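Local coordinates for protein DNA polymerase III subunit beta (Deinococcus radiodurans, PDB 4TRT) that probably forms a ring-shaped head-to-tail dimer around DNA and tethers DNA polymerases and other proteins to it, conferring processivity, at residues V21-S24 with L30-A33; S119-A124 with M216-T221. One frame throughout, in Å; residues are numbered along the deposited sequence.

Contact 1. Residues V21-S24 with L30-A33; sequences VIPS and LLTA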
loop_
_atom_site.group_PDB
_atom_site.type_symbol
_atom_site.label_atom_id
_atom_site.label_comp_id
_atom_site.label_asym_id
_atom_site.label_seq_id
_atom_site.Cartn_x
_atom_site.Cartn_y
_atom_site.Cartn_z
ATOM N N VAL A 21 -4.717 4.261 -18.119
ATOM C CA VAL A 21 -5.839 4.892 -18.848
ATOM C C VAL A 21 -6.886 3.875 -19.323
ATOM O O VAL A 21 -8.093 4.042 -19.092
ATOM C CB VAL A 21 -5.305 5.674 -20.066
ATOM C CG1 VAL A 21 -6.441 6.187 -20.944
ATOM C CG2 VAL A 21 -4.419 6.820 -19.601
ATOM N N ILE A 22 -6.426 2.819 -19.994
ATOM C CA ILE A 22 -7.328 1.806 -20.534
ATOM C C ILE A 22 -8.035 1.109 -19.366
ATOM O O ILE A 22 -7.368 0.686 -18.413
ATOM C CB ILE A 22 -6.566 0.793 -21.421
ATOM C CG1 ILE A 22 -5.932 1.518 -22.605
ATOM C CG2 ILE A 22 -7.497 -0.304 -21.918
ATOM C CD1 ILE A 22 -4.999 0.697 -23.475
ATOM N N PRO A 23 -9.382 0.985 -19.425
ATOM C CA PRO A 23 -10.092 0.232 -18.383
ATOM C C PRO A 23 -9.730 -1.247 -18.364
ATOM O O PRO A 23 -9.441 -1.831 -19.413
ATOM C CB PRO A 23 -11.590 0.421 -18.745
ATOM C CG PRO A 23 -11.637 1.564 -19.694
ATOM C CD PRO A 23 -10.310 1.600 -20.395
ATOM N N SER A 24 -9.710 -1.845 -17.178
ATOM C CA SER A 24 -9.464 -3.283 -17.048
ATOM C C SER A 24 -10.759 -4.083 -17.207
ATOM O O SER A 24 -10.711 -5.266 -17.494
ATOM C CB SER A 24 -8.812 -3.602 -15.690
ATOM O OG SER A 24 -9.570 -3.017 -14.638
ATOM N N LEU A 30 -13.939 -4.324 -26.596
ATOM C CA LEU A 30 -12.736 -3.738 -27.193
ATOM C C LEU A 30 -12.174 -2.573 -26.395
ATOM O O LEU A 30 -11.040 -2.180 -26.613
ATOM C CB LEU A 30 -13.024 -3.283 -28.631
ATOM C CG LEU A 30 -12.840 -4.362 -29.698
ATOM C CD1 LEU A 30 -13.380 -3.869 -31.029
ATOM C CD2 LEU A 30 -11.364 -4.764 -29.802
ATOM N N LEU A 31 -12.959 -2.010 -25.480
ATOM C CA LEU A 31 -12.525 -0.835 -24.728
ATOM C C LEU A 31 -11.323 -1.160 -23.816
ATOM O O LEU A 31 -10.507 -0.289 -23.532
ATOM C CB LEU A 31 -13.683 -0.260 -23.926
ATOM C CG LEU A 31 -13.414 1.064 -23.205
ATOM C CD1 LEU A 31 -12.900 2.139 -24.155
ATOM C CD2 LEU A 31 -14.690 1.529 -22.501
ATOM N N THR A 32 -11.211 -2.424 -23.418
ATOM C CA THR A 32 -10.123 -2.897 -22.574
ATOM C C THR A 32 -8.873 -3.272 -23.385
ATOM O O THR A 32 -7.878 -3.699 -22.804
ATOM C CB THR A 32 -10.582 -4.122 -21.755
ATOM O OG1 THR A 32 -11.152 -5.086 -22.638
ATOM C CG2 THR A 32 -11.631 -3.727 -20.750
ATOM N N ALA A 33 -8.934 -3.128 -24.711
ATOM C CA ALA A 33 -7.826 -3.488 -25.583
ATOM C C ALA A 33 -6.793 -2.367 -25.725
ATOM O O ALA A 33 -7.102 -1.176 -25.588
ATOM C CB ALA A 33 -8.330 -3.883 -26.955
#
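Pro23 and Thr32 set the register, their CA atoms 5.2 Å apart where an extended piece of chain, Ile22-Pro23, runs past a type I beta turn spanning Leu30-Ala33. The turn is closed by its own backbone bond, Ala33 N to Leu30 O at 3.0 Å; between the two segments the polar evidence amounts to one CA-H...O contact, from Thr32 CA to Pro23 O (3.4 Å, 135° at the hydrogen). Thr32 CG2 comes closer still to that same Pro23 O, at 3.2 Å, so the carbonyl is covered by carbon-bound hydrogens and is buried without a conventional hydrogen-bond partner. The threonine methyl is directed there because it sits anti to its own carbonyl carbon (OG1 chi1 52°).

Ile22 presses its branches against the carbonyl side of the turn. Its CG2 methyl packs against two carbonyl oxygens, 3.4 Å from Leu31 O and 3.5 Å from Thr32 O, while the CD1 end reaches Ala33 O at 3.5 Å. A chi1 of -61° splits the branches in this way, leaving CG2 anti to the backbone N. Replacing Ile22 with an alanine would remove both branches and would probably open a gap beneath these three carbonyls, depriving the turn of its apolar backing. Beside it, the Pro23 ring meets Leu31 at about a right angle, CG to CG 4.0 Å, an apolar contact between two partly exposed residues.

Ile22 also touches Ala72, at the start of helix 72-81, and Thr32 shares a backbone hydrogen bond with the same residue. Lying between helix 8-21 and strand 33-38, the arrangement is a compact helix-to-strand connection that folds back on itself, its type I turn delivering the chain into strand 33-38 of the N-terminal domain of the DNA polymerase III beta subunit.

Contact 2. Residues S119-A124 with M216-T221; sequences SFPAQA and MLTVTT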
loop_
_atom_site.group_PDB
_atom_site.type_symbol
_atom_site.label_atom_id
_atom_site.label_comp_id
_atom_site.label_asym_id
_atom_site.label_seq_id
_atom_site.Cartn_x
_atom_site.Cartn_y
_atom_site.Cartn_z
ATOM N N SER A 119 -7.122 9.541 -33.678
ATOM C CA SER A 119 -6.346 10.546 -34.414
ATOM C C SER A 119 -5.795 11.591 -33.461
ATOM O O SER A 119 -6.544 12.169 -32.680
ATOM C CB SER A 119 -7.206 11.276 -35.463
ATOM O OG SER A 119 -7.142 10.659 -36.737
ATOM N N PHE A 120 -4.497 11.855 -33.566
ATOM C CA PHE A 120 -3.832 12.839 -32.736
ATOM C C PHE A 120 -3.253 13.944 -33.638
ATOM O O PHE A 120 -2.242 13.724 -34.299
ATOM C CB PHE A 120 -2.732 12.162 -31.908
ATOM C CG PHE A 120 -3.244 11.075 -30.990
ATOM C CD1 PHE A 120 -3.376 9.765 -31.443
ATOM C CD2 PHE A 120 -3.587 11.360 -29.678
ATOM C CE1 PHE A 120 -3.851 8.770 -30.606
ATOM C CE2 PHE A 120 -4.062 10.363 -28.832
ATOM C CZ PHE A 120 -4.192 9.073 -29.294
ATOM N N PRO A 121 -3.908 15.123 -33.695
ATOM C CA PRO A 121 -3.362 16.228 -34.505
ATOM C C PRO A 121 -2.045 16.779 -33.955
ATOM O O PRO A 121 -1.788 16.667 -32.755
ATOM C CB PRO A 121 -4.470 17.286 -34.454
ATOM C CG PRO A 121 -5.300 16.940 -33.267
ATOM C CD PRO A 121 -5.237 15.450 -33.148
ATOM N N ALA A 122 -1.233 17.369 -34.834
ATOM C CA ALA A 122 0.161 17.728 -34.531
ATOM C C ALA A 122 0.479 19.236 -34.464
ATOM O O ALA A 122 1.468 19.629 -33.855
ATOM C CB ALA A 122 1.079 17.069 -35.558
ATOM N N GLN A 123 -0.334 20.076 -35.098
ATOM C CA GLN A 123 -0.027 21.509 -35.196
ATOM C C GLN A 123 0.396 22.112 -33.852
ATOM O O GLN A 123 -0.378 22.099 -32.881
ATOM C CB GLN A 123 -1.231 22.271 -35.762
ATOM C CG GLN A 123 -1.097 23.788 -35.722
ATOM C CD GLN A 123 -2.113 24.489 -36.600
ATOM O OE1 GLN A 123 -2.145 24.283 -37.813
ATOM N NE2 GLN A 123 -2.944 25.329 -35.996
ATOM N N ALA A 124 1.623 22.632 -33.797
ATOM C CA ALA A 124 2.164 23.196 -32.563
ATOM C C ALA A 124 1.633 24.609 -32.334
ATOM O O ALA A 124 2.274 25.574 -32.722
ATOM C CB ALA A 124 3.687 23.206 -32.620
ATOM N N MET A 216 -11.719 20.371 -27.740
ATOM C CA MET A 216 -10.729 19.389 -27.337
ATOM C C MET A 216 -9.330 19.969 -27.442
ATOM O O MET A 216 -9.122 21.018 -28.054
ATOM C CB MET A 216 -10.858 18.095 -28.160
ATOM C CG MET A 216 -10.418 18.181 -29.619
ATOM S SD MET A 216 -10.375 16.564 -30.445
ATOM C CE MET A 216 -9.142 15.708 -29.465
ATOM N N LEU A 217 -8.388 19.280 -26.816
ATOM C CA LEU A 217 -6.988 19.667 -26.806
ATOM C C LEU A 217 -6.162 18.411 -27.032
ATOM O O LEU A 217 -6.509 17.345 -26.529
ATOM C CB LEU A 217 -6.627 20.285 -25.457
ATOM C CG LEU A 217 -5.172 20.748 -25.252
ATOM C CD1 LEU A 217 -4.901 21.977 -26.104
ATOM C CD2 LEU A 217 -4.875 21.041 -23.785
ATOM N N THR A 218 -5.090 18.535 -27.809
ATOM C CA THR A 218 -4.098 17.477 -27.929
ATOM C C THR A 218 -2.769 17.977 -27.359
ATOM O O THR A 218 -2.276 19.050 -27.731
ATOM C CB THR A 218 -3.904 17.029 -29.395
ATOM O OG1 THR A 218 -5.153 16.571 -29.927
ATOM C CG2 THR A 218 -2.864 15.899 -29.487
ATOM N N VAL A 219 -2.214 17.209 -26.427
ATOM C CA VAL A 219 -0.946 17.533 -25.800
ATOM C C VAL A 219 0.080 16.506 -26.226
ATOM O O VAL A 219 -0.149 15.292 -26.071
ATOM C CB VAL A 219 -1.055 17.534 -24.264
ATOM C CG1 VAL A 219 0.288 17.874 -23.624
ATOM C CG2 VAL A 219 -2.116 18.529 -23.809
ATOM N N THR A 220 1.192 16.991 -26.776
ATOM C CA THR A 220 2.256 16.128 -27.273
ATOM C C THR A 220 3.556 16.399 -26.537
ATOM O O THR A 220 4.000 17.549 -26.424
ATOM C CB THR A 220 2.475 16.310 -28.778
ATOM O OG1 THR A 220 1.243 16.097 -29.469
ATOM C CG2 THR A 220 3.512 15.310 -29.301
ATOM N N THR A 221 4.156 15.328 -26.035
ATOM C CA THR A 221 5.437 15.394 -25.368
ATOM C C THR A 221 6.414 14.547 -26.152
ATOM O O THR A 221 6.129 14.104 -27.273
ATOM C CB THR A 221 5.376 14.794 -23.956
ATOM O OG1 THR A 221 5.413 13.356 -24.054
ATOM C CG2 THR A 221 4.136 15.232 -23.226
#
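Over Thr218 of strand 216-220 passes a loop without regular structure, closest at Phe120 (CA to CA 6.7 Å). This loop is the connector between the N-terminal and central domains of the beta processivity-factor fold, and the strand beneath it belongs to the antiparallel sheet that continues from one domain into the other. Contact is narrow, 158 Å² in all, and rests largely on Pro121 against Thr218.

The CG and CD methylenes of Pro121 both rest on the threonine hydroxyl, each 3.4 Å from Thr218 OG1. That oxygen is not without a polar mate, since it is hydrogen-bonded to Asn227 OD1 on the adjoining strand 224-229; the ND2 of the same asparagine bonds Ser119 O and so ties the loop to the strand indirectly. Phe120 contributes only a loose touch from CB to Thr218 CG2 at 4.5 Å; its side chain also reaches Lys225 and Asn227 on one strand and Asp53 and Ser55 on strand 52-59, bridging the domain boundary.

The Thr218 methyl CG2, anti to the backbone N (OG1 chi1 -58°), lies 3.5 Å from Pro121 O, an oxygen that Thr211 OG1 also approaches in a weak hydrogen bond.

Overall arrangement
Contact 1 closes within the N-terminal domain before contact 2 opens at the domain connector; their centres lie 21 Å apart and their nearest atoms about 9 Å, without touching. One sheet of eight antiparallel strands relates them: Ala33 of contact 1 begins strand 33-38, and contact 2 uses strand 216-220, with strands 42-48, 52-59 and 224-229 between. Strand 52-59 is touched from both segments 21-24 and 119-124, by Val21 at Ile52 and Leu54 and by Phe120 at Asp53 and Ser55, an odd-even pattern consistent with opposite sheet faces. Contact 1 folds the helix-to-strand loop onto itself inside one domain; contact 2 lies across a seam spanned by the sheet, consistent with domains joined into a half-ring.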